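PDB 3LUU: gamma-butyrobetaine hydroxylase-like N-terminal domain-containing protein from Acidithiobacillus ferrooxidans, which is of unknown function but binds a zinc ion and resembles the N-terminal domain of gamma-butyrobetaine hydroxylase. Local coordinates for residues E36-E41 / V77-S82; I17-E22 / K61-V66; L10-L15 / V67-V72. All blocks are in the same frame, centred on the assembly; numbering follows the deposited sequence. Where two conformers were deposited one is given.

How the contacts relate
The three contacts illustrate how a small protein joins two three-stranded antiparallel sheets and a metal-bearing helix. Contact 1 lays helix 35-40 on the sheet containing strand 76-81 and carries two of the three zinc ligand residues, His37 and Glu41. Contact 3 stacks outer strand 9-15 of one sheet on outer strand 66-72 of the other, and contact 2 joins the ends of the same layers through Arg19, whose side chain is about 10 Å from that of His37. The centres of contacts 1 and 2 are about 9 Å apart, and a probable hydrogen bond from Ser82 N to Ser65 O (2.9 Å) ties them. Contact 3 meets contact 2 through another, Leu15 N to Val20 O (2.8 Å).

Contact 1. Residues E36-E41 / V77-S82; sequences EHLRVE and VQLHFS. With ZN (zinc ion), chain B.
Arg39 lies across Phe81 with the aliphatic part of its chain, not with its charge. Its CD stands over the middle of the ring, 3.7 Å from the centroid and 14° off the normal, a CH-pi contact, while its CB reaches Phe81 CE1 at 3.7 Å and its CA comes equally near Phe81 CZ. The placement follows from the torsions: CG is anti to the backbone N, and the bend at chi2 (59°) folds CD back over the ring. Beside this close pair, Leu38 and Leu79 cross at about a right angle, meeting at their CD1 methyls 3.9 Å apart. This is helix-on-sheet packing: the axis of 36-40 crosses that of strand residues 77-81 at 105°, with a closest approach of 10.2 Å. Leu38 also packs on Phe90 of strand 89-91 and on Leu95 and Leu98 of helix 92-98, so this one side chain meets both the sheet and a second helix.

Away from this apolar seam the contact becomes polar and more open. The Arg39 guanidinium rises away from the ring face, with CZ 5.8 Å from the Phe81 centroid, at most a weak cation-pi attraction, and its stronger partner is Asp83, which forms a salt bridge with NE. Neither zinc ligand touches strand 76-81: His37 NE2, on the helix, and Glu41 OE2, just past its end, each bind the zinc ion at 2.0 Å. Four residues apart, the two ligands come from successive turns, Glu41 being the first residue to leave helical geometry, and its chain bends at chi2 to bring the carboxylate to the metal. Glu101, the C-terminal residue, completes the site through its main-chain O and OXT.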
ATOM      1  N   GLU A  36      -2.287   7.356   4.082  1.00 12.97           N
ATOM      2  CA  GLU A  36      -2.915   8.425   3.319  1.00 14.98           C
ATOM      3  C   GLU A  36      -2.619   8.295   1.838  1.00 14.30           C
ATOM      4  O   GLU A  36      -3.509   8.378   1.025  1.00 14.60           O
ATOM      5  CB  GLU A  36      -2.395   9.768   3.780  1.00 14.73           C
ATOM      6  CG  GLU A  36      -2.996  10.945   3.023  1.00 16.34           C
ATOM      7  CD  GLU A  36      -2.317  12.279   3.332  1.00 13.73           C
ATOM      8  OE1 GLU A  36      -1.115  12.301   3.700  1.00 15.19           O
ATOM      9  OE2 GLU A  36      -3.016  13.314   3.211  1.00 14.88           O
ATOM     10  N   HIS A  37      -1.337   8.160   1.509  1.00 15.37           N
ATOM     11  CA  HIS A  37      -0.880   8.011   0.126  1.00 15.50           C
ATOM     12  C   HIS A  37      -1.532   6.811  -0.551  1.00 14.91           C
ATOM     13  O   HIS A  37      -2.076   6.929  -1.654  1.00 15.02           O
ATOM     14  CB  HIS A  37       0.645   7.923   0.124  1.00 14.95           C
ATOM     15  CG  HIS A  37       1.280   8.005  -1.226  1.00 16.90           C
ATOM     16  ND1 HIS A  37       2.617   7.747  -1.419  1.00 18.36           N
ATOM     17  CD2 HIS A  37       0.784   8.335  -2.436  1.00 18.43           C
ATOM     18  CE1 HIS A  37       2.914   7.906  -2.692  1.00 21.61           C
ATOM     19  NE2 HIS A  37       1.819   8.253  -3.330  1.00 16.44           N
ATOM     20  N   LEU A  38      -1.542   5.681   0.144  1.00 14.82           N
ATOM     21  CA  LEU A  38      -2.178   4.473  -0.376  1.00 14.49           C
ATOM     22  C   LEU A  38      -3.679   4.705  -0.671  1.00 14.59           C
ATOM     23  O   LEU A  38      -4.216   4.296  -1.713  1.00 15.97           O
ATOM     24  CB  LEU A  38      -1.983   3.308   0.613  1.00 15.71           C
ATOM     25  CG  LEU A  38      -0.554   2.767   0.765  1.00 15.77           C
ATOM     26  CD1 LEU A  38      -0.449   1.982   2.058  1.00 12.57           C
ATOM     27  CD2 LEU A  38      -0.166   1.907  -0.431  1.00 16.38           C
ATOM     28  N   ARG A  39      -4.348   5.389   0.240  1.00 14.88           N
ATOM     29  CA  ARG A  39      -5.758   5.661   0.060  1.00 15.68           C
ATOM     30  C   ARG A  39      -6.016   6.589  -1.121  1.00 15.18           C
ATOM     31  O   ARG A  39      -6.925   6.343  -1.919  1.00 13.67           O
ATOM     32  CB  ARG A  39      -6.347   6.216   1.369  1.00 12.68           C
ATOM     33  CG  ARG A  39      -7.835   6.547   1.333  1.00 16.67           C
ATOM     34  CD  ARG A  39      -8.681   5.357   0.981  1.00 18.66           C
ATOM     35  NE  ARG A  39     -10.056   5.750   0.748  1.00 20.04           N
ATOM     36  CZ  ARG A  39     -10.569   6.103  -0.431  1.00 28.36           C
ATOM     37  NH1 ARG A  39      -9.832   6.117  -1.526  1.00 22.84           N
ATOM     38  NH2 ARG A  39     -11.842   6.455  -0.515  1.00 28.49           N
ATOM     39  N   VAL A  40      -5.251   7.668  -1.244  1.00 17.30           N
ATOM     40  CA  VAL A  40      -5.550   8.625  -2.319  1.00 17.68           C
ATOM     41  C   VAL A  40      -5.124   8.084  -3.675  1.00 19.25           C
ATOM     42  O   VAL A  40      -5.640   8.524  -4.682  1.00 16.95           O
ATOM     43  CB  VAL A  40      -5.004  10.045  -2.048  1.00 20.56           C
ATOM     44  CG1 VAL A  40      -5.536  10.567  -0.692  1.00 18.26           C
ATOM     45  CG2 VAL A  40      -3.547  10.073  -2.040  1.00 20.11           C
ATOM     46  N   GLU A  41      -4.185   7.142  -3.695  1.00 20.19           N
ATOM     47  CA  GLU A  41      -3.797   6.387  -4.928  1.00 26.87           C
ATOM     48  C   GLU A  41      -4.456   5.016  -5.060  1.00 29.23           C
ATOM     49  O   GLU A  41      -4.003   4.207  -5.847  1.00 33.45           O
ATOM     50  CB  GLU A  41      -2.300   6.080  -4.902  1.00 29.28           C
ATOM     51  CG  GLU A  41      -1.410   7.260  -4.748  1.00 31.83           C
ATOM     52  CD  GLU A  41      -1.031   7.821  -6.053  1.00 37.32           C
ATOM     53  OE1 GLU A  41      -1.868   7.665  -6.966  1.00 29.56           O
ATOM     54  OE2 GLU A  41       0.094   8.379  -6.153  1.00 23.32           O
ATOM     55  N   VAL A  77      -2.185  -7.344  -2.854  1.00 16.71           N
ATOM     56  CA  VAL A  77      -2.855  -7.272  -1.563  1.00 17.96           C
ATOM     57  C   VAL A  77      -4.106  -6.378  -1.703  1.00 18.92           C
ATOM     58  O   VAL A  77      -4.135  -5.414  -2.478  1.00 20.46           O
ATOM     59  CB  VAL A  77      -1.989  -6.702  -0.365  1.00 18.17           C
ATOM     60  CG1 VAL A  77      -1.061  -7.768   0.208  1.00 22.28           C
ATOM     61  CG2 VAL A  77      -1.264  -5.362  -0.729  1.00 19.59           C
ATOM     62  N   GLN A  78      -5.122  -6.719  -0.929  1.00 16.76           N
ATOM     63  CA  GLN A  78      -6.318  -5.928  -0.817  1.00 17.10           C
ATOM     64  C   GLN A  78      -6.137  -5.130   0.471  1.00 15.46           C
ATOM     65  O   GLN A  78      -5.884  -5.710   1.548  1.00 15.64           O
ATOM     66  CB  GLN A  78      -7.520  -6.846  -0.684  1.00 16.14           C
ATOM     67  CG  GLN A  78      -8.859  -6.134  -0.596  1.00 18.37           C
ATOM     68  CD  GLN A  78     -10.013  -7.077  -0.243  1.00 23.38           C
ATOM     69  OE1 GLN A  78      -9.894  -7.982   0.625  1.00 26.01           O
ATOM     70  NE2 GLN A  78     -11.146  -6.843  -0.870  1.00 30.73           N
ATOM     71  N   LEU A  79      -6.273  -3.819   0.386  1.00 14.08           N
ATOM     72  CA  LEU A  79      -6.188  -2.984   1.590  1.00 13.43           C
ATOM     73  C   LEU A  79      -7.608  -2.576   1.995  1.00 15.13           C
ATOM     74  O   LEU A  79      -8.414  -2.174   1.150  1.00 16.16           O
ATOM     75  CB  LEU A  79      -5.304  -1.762   1.375  1.00 14.72           C
ATOM     76  CG  LEU A  79      -3.864  -1.966   0.928  1.00 17.57           C
ATOM     77  CD1 LEU A  79      -3.127  -0.653   0.998  1.00 19.52           C
ATOM     78  CD2 LEU A  79      -3.186  -3.073   1.739  1.00 16.07           C
ATOM     79  N   HIS A  80      -7.937  -2.752   3.267  1.00 14.17           N
ATOM     80  CA  HIS A  80      -9.207  -2.275   3.824  1.00 15.84           C
ATOM     81  C   HIS A  80      -8.933  -1.005   4.621  1.00 17.46           C
ATOM     82  O   HIS A  80      -8.073  -0.992   5.509  1.00 18.23           O
ATOM     83  CB  HIS A  80      -9.848  -3.324   4.724  1.00 15.06           C
ATOM     84  CG  HIS A  80     -10.177  -4.590   4.016  1.00 23.35           C
ATOM     85  ND1 HIS A  80     -11.470  -4.957   3.720  1.00 32.98           N
ATOM     86  CD2 HIS A  80      -9.382  -5.552   3.501  1.00 24.72           C
ATOM     87  CE1 HIS A  80     -11.454  -6.104   3.070  1.00 31.00           C
ATOM     88  NE2 HIS A  80     -10.203  -6.489   2.928  1.00 27.13           N
ATOM     89  N   PHE A  81      -9.667   0.044   4.300  1.00 17.23           N
ATOM     90  CA  PHE A  81      -9.447   1.353   4.880  1.00 17.71           C
ATOM     91  C   PHE A  81     -10.541   1.715   5.885  1.00 18.90           C
ATOM     92  O   PHE A  81     -11.647   1.153   5.874  1.00 16.34           O
ATOM     93  CB  PHE A  81      -9.380   2.417   3.777  1.00 15.68           C
ATOM     94  CG  PHE A  81      -8.191   2.275   2.855  1.00 15.52           C
ATOM     95  CD1 PHE A  81      -6.951   2.782   3.219  1.00 13.35           C
ATOM     96  CD2 PHE A  81      -8.330   1.692   1.608  1.00 13.86           C
ATOM     97  CE1 PHE A  81      -5.853   2.679   2.354  1.00 10.36           C
ATOM     98  CE2 PHE A  81      -7.242   1.578   0.741  1.00 15.47           C
ATOM     99  CZ  PHE A  81      -5.999   2.078   1.130  1.00 16.56           C
ATOM    100  N   SER A  82     -10.208   2.662   6.756  1.00 18.94           N
ATOM    101  CA  SER A  82     -11.085   3.058   7.849  1.00 18.83           C
ATOM    102  C   SER A  82     -12.282   3.928   7.399  1.00 21.47           C
ATOM    103  O   SER A  82     -13.228   4.096   8.152  1.00 22.99           O
ATOM    104  CB  SER A  82     -10.255   3.741   8.930  1.00 18.08           C
ATOM    105  OG  SER A  82      -9.749   4.968   8.463  1.00 15.78           O
TER
HETATM  106 ZN    ZN B 101       1.789   8.980  -5.231  1.00 24.27          ZN

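Contact 2. Residues I17-E22 / K61-V66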
ATOM      1  N   ILE A  17       0.387   3.279  14.460  1.00 14.67           N
ATOM      2  CA  ILE A  17       0.723   4.500  15.195  1.00 16.40           C
ATOM      3  C   ILE A  17       1.326   5.541  14.239  1.00 16.50           C
ATOM      4  O   ILE A  17       0.861   6.652  14.189  1.00 17.49           O
ATOM      5  CB  ILE A  17       1.650   4.209  16.435  1.00 15.18           C
ATOM      6  CG1 ILE A  17       0.984   3.159  17.364  1.00 15.31           C
ATOM      7  CG2 ILE A  17       1.997   5.499  17.221  1.00 15.20           C
ATOM      8  CD1 ILE A  17      -0.422   3.494  17.769  1.00 17.91           C
ATOM      9  N   SER A  18       2.331   5.154  13.468  1.00 14.71           N
ATOM     10  CA  SER A  18       2.958   6.033  12.510  1.00 14.69           C
ATOM     11  C   SER A  18       2.184   6.222  11.183  1.00 17.29           C
ATOM     12  O   SER A  18       2.482   7.119  10.409  1.00 16.34           O
ATOM     13  CB  SER A  18       4.381   5.568  12.271  1.00 14.85           C
ATOM     14  OG  SER A  18       4.390   4.265  11.744  1.00 20.53           O
ATOM     15  N   ARG A  19       1.187   5.378  10.942  1.00 16.40           N
ATOM     16  CA  ARG A  19       0.311   5.448   9.776  1.00 14.59           C
ATOM     17  C   ARG A  19       1.058   5.261   8.469  1.00 12.66           C
ATOM     18  O   ARG A  19       0.829   6.000   7.494  1.00 13.83           O
ATOM     19  CB  ARG A  19      -0.562   6.706   9.782  1.00 17.42           C
ATOM     20  CG  ARG A  19      -1.283   6.878  11.119  1.00 24.15           C
ATOM     21  CD  ARG A  19      -2.750   7.298  11.008  1.00 42.06           C
ATOM     22  NE  ARG A  19      -2.922   8.704  10.635  1.00 46.70           N
ATOM     23  CZ  ARG A  19      -2.678   9.762  11.424  1.00 51.85           C
ATOM     24  NH1 ARG A  19      -2.211   9.610  12.663  1.00 51.63           N
ATOM     25  NH2 ARG A  19      -2.897  11.000  10.964  1.00 46.09           N
ATOM     26  N   VAL A  20       1.868   4.202   8.459  1.00 13.16           N
ATOM     27  CA  VAL A  20       2.646   3.845   7.273  0.50 14.57           C
ATOM     28  C   VAL A  20       2.709   2.349   7.153  1.00 15.93           C
ATOM     29  O   VAL A  20       2.666   1.599   8.152  1.00 14.45           O
ATOM     30  CB  VAL A  20       4.093   4.425   7.234  0.50 17.39           C
ATOM     31  CG1 VAL A  20       4.079   5.922   7.464  0.50 16.98           C
ATOM     32  CG2 VAL A  20       5.016   3.713   8.223  0.50 16.14           C
HETATM   33  N   MSE A  21       2.751   1.906   5.897  1.00 14.45           N
HETATM   34  CA  MSE A  21       2.899   0.476   5.606  1.00 16.36           C
HETATM   35  C   MSE A  21       4.307   0.254   5.069  1.00 14.40           C
HETATM   36  O   MSE A  21       4.700   0.862   4.057  1.00 17.58           O
HETATM   37  CB  MSE A  21       1.846  -0.052   4.616  1.00 14.67           C
HETATM   38  CG  MSE A  21       1.739  -1.600   4.637  1.00 15.90           C
HETATM   39 SE   MSE A  21       0.443  -2.190   3.381  0.75 16.78          SE
HETATM   40  CE  MSE A  21       1.168  -1.698   1.666  1.00 19.54           C
ATOM     41  N   GLU A  22       5.065  -0.576   5.765  1.00 12.63           N
ATOM     42  CA  GLU A  22       6.407  -0.939   5.335  1.00 13.16           C
ATOM     43  C   GLU A  22       6.345  -2.243   4.573  1.00 13.84           C
ATOM     44  O   GLU A  22       5.600  -3.143   4.938  1.00 13.83           O
ATOM     45  CB  GLU A  22       7.328  -1.102   6.526  1.00 13.46           C
ATOM     46  CG  GLU A  22       7.489   0.169   7.331  1.00 14.01           C
ATOM     47  CD  GLU A  22       8.682   0.110   8.260  1.00 20.07           C
ATOM     48  OE1 GLU A  22       8.962  -0.979   8.782  1.00 15.31           O
ATOM     49  OE2 GLU A  22       9.323   1.129   8.516  1.00 15.73           O
ATOM     50  N   LYS A  61      -7.866  12.670   3.074  1.00 15.31           N
ATOM     51  CA  LYS A  61      -7.673  11.307   3.580  1.00 16.14           C
ATOM     52  C   LYS A  61      -6.526  11.196   4.583  1.00 14.61           C
ATOM     53  O   LYS A  61      -6.079  10.102   4.871  1.00 15.39           O
ATOM     54  CB  LYS A  61      -7.484  10.315   2.425  1.00 14.45           C
ATOM     55  CG  LYS A  61      -8.663  10.215   1.438  1.00 19.84           C
ATOM     56  CD  LYS A  61      -9.982   9.773   2.148  1.00 21.83           C
ATOM     57  CE  LYS A  61     -11.221   9.752   1.184  1.00 30.09           C
ATOM     58  NZ  LYS A  61     -12.535   9.445   1.912  1.00 37.78           N
ATOM     59  N   GLU A  62      -6.107  12.321   5.157  1.00 15.20           N
ATOM     60  CA  GLU A  62      -4.984  12.311   6.090  1.00 17.32           C
ATOM     61  C   GLU A  62      -5.237  11.497   7.371  1.00 16.25           C
ATOM     62  O   GLU A  62      -4.303  10.990   7.994  1.00 13.89           O
ATOM     63  CB  GLU A  62      -4.513  13.724   6.425  1.00 18.57           C
ATOM     64  CG  GLU A  62      -5.470  14.581   7.238  1.00 20.50           C
ATOM     65  CD  GLU A  62      -6.412  15.401   6.370  1.00 20.10           C
ATOM     66  OE1 GLU A  62      -6.644  15.014   5.199  1.00 19.15           O
ATOM     67  OE2 GLU A  62      -6.904  16.439   6.866  1.00 27.05           O
ATOM     68  N   HIS A  63      -6.503  11.357   7.749  1.00 15.95           N
ATOM     69  CA  HIS A  63      -6.836  10.590   8.941  1.00 21.04           C
ATOM     70  C   HIS A  63      -7.256   9.161   8.653  1.00 23.61           C
ATOM     71  O   HIS A  63      -7.557   8.405   9.585  1.00 25.08           O
ATOM     72  CB  HIS A  63      -7.864  11.342   9.783  1.00 23.98           C
ATOM     73  CG  HIS A  63      -7.252  12.446  10.608  1.00 36.93           C
ATOM     74  ND1 HIS A  63      -7.524  13.783  10.400  1.00 48.62           N
ATOM     75  CD2 HIS A  63      -6.357  12.402  11.627  1.00 51.80           C
ATOM     76  CE1 HIS A  63      -6.841  14.511  11.265  1.00 54.34           C
ATOM     77  NE2 HIS A  63      -6.121  13.698  12.018  1.00 55.60           N
ATOM     78  N   VAL A  64      -7.176   8.736   7.395  1.00 19.86           N
ATOM     79  CA  VAL A  64      -7.599   7.376   7.044  1.00 20.01           C
ATOM     80  C   VAL A  64      -6.495   6.372   7.447  1.00 21.49           C
ATOM     81  O   VAL A  64      -5.283   6.707   7.431  1.00 24.93           O
ATOM     82  CB  VAL A  64      -8.058   7.336   5.553  1.00 20.96           C
ATOM     83  CG1 VAL A  64      -8.431   5.959   5.124  1.00 13.53           C
ATOM     84  CG2 VAL A  64      -9.308   8.327   5.385  1.00 24.34           C
ATOM     85  N   SER A  65      -6.902   5.191   7.925  1.00 18.37           N
ATOM     86  CA  SER A  65      -5.940   4.150   8.220  1.00 21.07           C
ATOM     87  C   SER A  65      -6.244   2.867   7.453  1.00 20.00           C
ATOM     88  O   SER A  65      -7.346   2.670   6.971  1.00 15.10           O
ATOM     89  CB  SER A  65      -5.853   3.886   9.726  1.00 21.70           C
ATOM     90  OG  SER A  65      -7.034   3.269  10.182  1.00 32.55           O
ATOM     91  N   VAL A  66      -5.218   2.028   7.298  1.00 18.99           N
ATOM     92  CA  VAL A  66      -5.371   0.691   6.774  1.00 18.95           C
ATOM     93  C   VAL A  66      -5.727  -0.195   7.970  1.00 18.06           C
ATOM     94  O   VAL A  66      -4.957  -0.337   8.931  1.00 21.11           O
ATOM     95  CB  VAL A  66      -4.109   0.211   6.051  1.00 16.91           C
ATOM     96  CG1 VAL A  66      -4.221  -1.250   5.696  1.00 19.36           C
ATOM     97  CG2 VAL A  66      -3.874   1.079   4.796  1.00 14.12           C
TER
HETATM   98  O   HOH W   1      -3.418   8.496   7.765  1.00 17.76           O
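A G1 beta bulge at Arg19 and Val20, both opposite Leu15, closes the connection between strands 9-15 and 20-25, and from it Arg19 reaches across to Glu62 and His63 in the loop before strand 66-72. Arg19 NH2 donates to Glu62 O over 3.3 Å, a rather long bond but nearly straight (167°). The carbonyl oxygen lies at the edge of the guanidinium and in its plane, although the donor is tilted out of the carbonyl plane. Arg19 attains this position by bending at chi2 and chi3 (-74°), which brings the tip closer to the loop than its first carbons would suggest. The receiving element is a type I beta turn from Lys61 to Val64, closed by Val64 N to Lys61 O at 3.1 Å; the arginine thus bonds to a main-chain carbonyl within the turn.

A water extends the grip. It accepts from Arg19 NE at 2.9 Å and donates to Glu62 O at 2.7 Å and to Val64 O at 2.6 Å, so that Glu62 O takes two donors and Arg19 reads two carbonyls of one turn. With an alanine here, Glu62 O is likely to lose its direct donor and the water its N-H partner, and the turn to be less firmly held. His63 comes in obliquely, its CD2 3.8 Å from Arg19 NH2, with the imidazole inclined only 21° to the guanidinium. That nearby positive group may discourage protonation of His63. Backbone bonding of Arg19 with Phe35 ties the bulge to the start of helix 35-40.

Contact 3. Residues L10-L15 / V67-V72; sequences LEIRPL and VEVVPV
The flat groups here, the guanidinium of Arg13 and the carboxylate of Glu11, belong to the same strand whose Ile12 and Pro14 touch Val69, but they take no part in that contact. The fold is a pair of three-stranded antiparallel sheets laid against each other, and this is the meeting of an outermost strand from each, 9-15 and 66-72. Glu11 sits at the edge of the guanidinium: Arg13 NH1 donates to Glu11 OE2 at 2.8 Å in a salt bridge, with the oxygen close to the guanidinium plane yet approached from above the plane of its own carboxylate (36° out of it). The other nitrogens of Arg13 pair with strand 20-25, NE with Glu22 and NH2 with Asp24, so three acids hold the group and limit its rotation.

Alternation along strand 9-15 does the sorting: Arg13 points away from the other sheet, while Ile12 and Pro14 on either side of it point toward it. The joint is purely apolar and modest in size, about 98 Å² in all. Val69 is its centre. Inward, the same residue also touches Met21 of strand 20-25 and Val77 and Leu79 of strand 76-81, so the edge contact grades into the interior between the layers. Just before it, Val67 and Glu68 form a classic beta bulge opposite His80.

Each branch of Val69 has its own neighbour. With CG1 anti to the backbone N (chi1 173°), that methyl is directed to Ile12 CG2, a looser approach of 4.4 Å, whereas CG2, beside the backbone N, lies against the proline ring, 3.9 Å from Pro14 CG and 4.2 Å from Pro14 CB.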
ATOM      1  N   LEU A  10       9.135  -9.521   0.851  1.00 19.86           N
ATOM      2  CA  LEU A  10       9.597 -10.426   1.898  1.00 20.59           C
ATOM      3  C   LEU A  10       8.740 -10.327   3.169  1.00 20.60           C
ATOM      4  O   LEU A  10       8.491 -11.325   3.848  1.00 20.43           O
ATOM      5  CB  LEU A  10      11.068 -10.104   2.211  1.00 23.41           C
ATOM      6  CG  LEU A  10      12.054 -10.162   1.028  1.00 25.69           C
ATOM      7  CD1 LEU A  10      13.446  -9.644   1.434  1.00 27.81           C
ATOM      8  CD2 LEU A  10      12.140 -11.584   0.512  1.00 22.85           C
ATOM      9  N   GLU A  11       8.282  -9.118   3.504  1.00 18.25           N
ATOM     10  CA  GLU A  11       7.434  -8.925   4.682  1.00 15.91           C
ATOM     11  C   GLU A  11       6.712  -7.602   4.553  1.00 15.70           C
ATOM     12  O   GLU A  11       7.237  -6.667   3.926  1.00 16.72           O
ATOM     13  CB  GLU A  11       8.301  -8.902   5.947  1.00 18.31           C
ATOM     14  CG  GLU A  11       7.569  -8.746   7.274  1.00 18.26           C
ATOM     15  CD  GLU A  11       8.507  -8.940   8.456  1.00 21.44           C
ATOM     16  OE1 GLU A  11       8.904 -10.094   8.668  1.00 23.41           O
ATOM     17  OE2 GLU A  11       8.867  -7.946   9.145  1.00 18.48           O
ATOM     18  N   ILE A  12       5.517  -7.539   5.140  1.00 16.26           N
ATOM     19  CA  ILE A  12       4.672  -6.345   5.128  1.00 16.26           C
ATOM     20  C   ILE A  12       4.307  -5.990   6.582  1.00 12.73           C
ATOM     21  O   ILE A  12       3.884  -6.848   7.355  1.00 13.88           O
ATOM     22  CB  ILE A  12       3.370  -6.582   4.298  1.00 15.84           C
ATOM     23  CG1 ILE A  12       3.710  -6.950   2.847  1.00 21.01           C
ATOM     24  CG2 ILE A  12       2.459  -5.323   4.319  1.00 14.06           C
ATOM     25  CD1 ILE A  12       3.946  -8.452   2.637  1.00 34.09           C
ATOM     26  N   ARG A  13       4.477  -4.738   6.947  1.00 12.62           N
ATOM     27  CA  ARG A  13       4.220  -4.283   8.307  1.00 14.31           C
ATOM     28  C   ARG A  13       3.368  -3.042   8.246  1.00 16.29           C
ATOM     29  O   ARG A  13       3.896  -1.950   8.121  1.00 15.48           O
ATOM     30  CB  ARG A  13       5.523  -3.931   9.025  1.00 14.01           C
ATOM     31  CG  ARG A  13       6.400  -5.117   9.248  1.00 16.27           C
ATOM     32  CD  ARG A  13       7.700  -4.685   9.856  1.00 18.50           C
ATOM     33  NE  ARG A  13       8.504  -3.837   8.965  1.00 16.31           N
ATOM     34  CZ  ARG A  13       9.323  -4.285   8.010  1.00 18.80           C
ATOM     35  NH1 ARG A  13       9.453  -5.584   7.767  1.00 18.05           N
ATOM     36  NH2 ARG A  13      10.019  -3.421   7.288  1.00 18.37           N
ATOM     37  N   PRO A  14       2.054  -3.189   8.403  1.00 16.60           N
ATOM     38  CA  PRO A  14       1.247  -1.982   8.520  1.00 17.34           C
ATOM     39  C   PRO A  14       1.316  -1.411   9.947  1.00 17.48           C
ATOM     40  O   PRO A  14       0.931  -2.086  10.915  1.00 17.11           O
ATOM     41  CB  PRO A  14      -0.153  -2.456   8.149  1.00 19.46           C
ATOM     42  CG  PRO A  14      -0.167  -3.913   8.385  1.00 20.28           C
ATOM     43  CD  PRO A  14       1.253  -4.420   8.402  1.00 16.90           C
ATOM     44  N   LEU A  15       1.838  -0.188  10.076  1.00 16.04           N
ATOM     45  CA  LEU A  15       2.111   0.441  11.378  1.00 16.42           C
ATOM     46  C   LEU A  15       1.021   1.458  11.700  1.00 14.87           C
ATOM     47  O   LEU A  15       0.954   2.526  11.109  1.00 16.08           O
ATOM     48  CB  LEU A  15       3.504   1.079  11.384  1.00 16.53           C
ATOM     49  CG  LEU A  15       4.728   0.173  11.089  1.00 19.31           C
ATOM     50  CD1 LEU A  15       5.976   1.021  10.781  1.00 15.22           C
ATOM     51  CD2 LEU A  15       4.980  -0.834  12.259  1.00 17.23           C
ATOM     52  N   VAL A  67      -6.925  -0.743   7.927  1.00 15.56           N
ATOM     53  CA  VAL A  67      -7.418  -1.602   8.995  1.00 17.96           C
ATOM     54  C   VAL A  67      -7.037  -3.064   8.792  1.00 19.53           C
ATOM     55  O   VAL A  67      -6.850  -3.785   9.773  1.00 21.61           O
ATOM     56  CB  VAL A  67      -8.914  -1.397   9.232  1.00 19.14           C
ATOM     57  CG1 VAL A  67      -9.132   0.045   9.674  1.00 21.59           C
ATOM     58  CG2 VAL A  67      -9.733  -1.729   8.018  1.00 19.99           C
ATOM     59  N   GLU A  68      -6.867  -3.491   7.536  1.00 19.51           N
ATOM     60  CA  GLU A  68      -6.421  -4.833   7.244  1.00 20.55           C
ATOM     61  C   GLU A  68      -5.762  -4.921   5.892  1.00 18.44           C
ATOM     62  O   GLU A  68      -6.081  -4.167   4.998  1.00 19.40           O
ATOM     63  CB  GLU A  68      -7.612  -5.795   7.289  1.00 22.86           C
ATOM     64  CG  GLU A  68      -7.181  -7.200   7.667  1.00 36.53           C
ATOM     65  CD  GLU A  68      -8.339  -8.115   7.982  1.00 46.74           C
ATOM     66  OE1 GLU A  68      -9.508  -7.652   7.988  1.00 58.08           O
ATOM     67  OE2 GLU A  68      -8.064  -9.314   8.217  1.00 62.47           O
ATOM     68  N   VAL A  69      -4.824  -5.848   5.782  1.00 18.41           N
ATOM     69  CA  VAL A  69      -4.055  -6.119   4.577  1.00 15.29           C
ATOM     70  C   VAL A  69      -4.273  -7.613   4.308  1.00 17.92           C
ATOM     71  O   VAL A  69      -3.914  -8.446   5.146  1.00 14.73           O
ATOM     72  CB  VAL A  69      -2.553  -5.831   4.805  1.00 17.67           C
ATOM     73  CG1 VAL A  69      -1.739  -6.281   3.617  1.00 17.34           C
ATOM     74  CG2 VAL A  69      -2.312  -4.331   5.111  1.00 16.29           C
ATOM     75  N   VAL A  70      -4.892  -7.941   3.162  1.00 16.78           N
ATOM     76  CA  VAL A  70      -5.264  -9.310   2.821  1.00 15.89           C
ATOM     77  C   VAL A  70      -4.577  -9.692   1.496  1.00 14.93           C
ATOM     78  O   VAL A  70      -4.737  -9.016   0.483  1.00 14.73           O
ATOM     79  CB  VAL A  70      -6.798  -9.437   2.682  1.00 15.48           C
ATOM     80  CG1 VAL A  70      -7.202 -10.870   2.328  1.00 16.82           C
ATOM     81  CG2 VAL A  70      -7.487  -9.008   3.980  1.00 18.74           C
ATOM     82  N   PRO A  71      -3.802 -10.774   1.491  1.00 14.13           N
ATOM     83  CA  PRO A  71      -3.136 -11.131   0.249  1.00 15.55           C
ATOM     84  C   PRO A  71      -4.135 -11.604  -0.787  1.00 16.72           C
ATOM     85  O   PRO A  71      -5.131 -12.259  -0.445  1.00 15.35           O
ATOM     86  CB  PRO A  71      -2.213 -12.284   0.633  1.00 18.58           C
ATOM     87  CG  PRO A  71      -2.283 -12.441   2.083  1.00 21.12           C
ATOM     88  CD  PRO A  71      -3.429 -11.643   2.617  1.00 17.02           C
ATOM     89  N   VAL A  72      -3.870 -11.252  -2.037  1.00 14.87           N
ATOM     90  CA  VAL A  72      -4.718 -11.625  -3.155  1.00 14.97           C
ATOM     91  C   VAL A  72      -3.804 -12.441  -4.057  1.00 15.56           C
ATOM     92  O   VAL A  72      -2.868 -11.913  -4.674  1.00 15.56           O
ATOM     93  CB  VAL A  72      -5.318 -10.383  -3.843  1.00 15.94           C
ATOM     94  CG1 VAL A  72      -6.079 -10.773  -5.137  1.00 14.22           C
ATOM     95  CG2 VAL A  72      -6.235  -9.615  -2.857  1.00  8.79           C
TER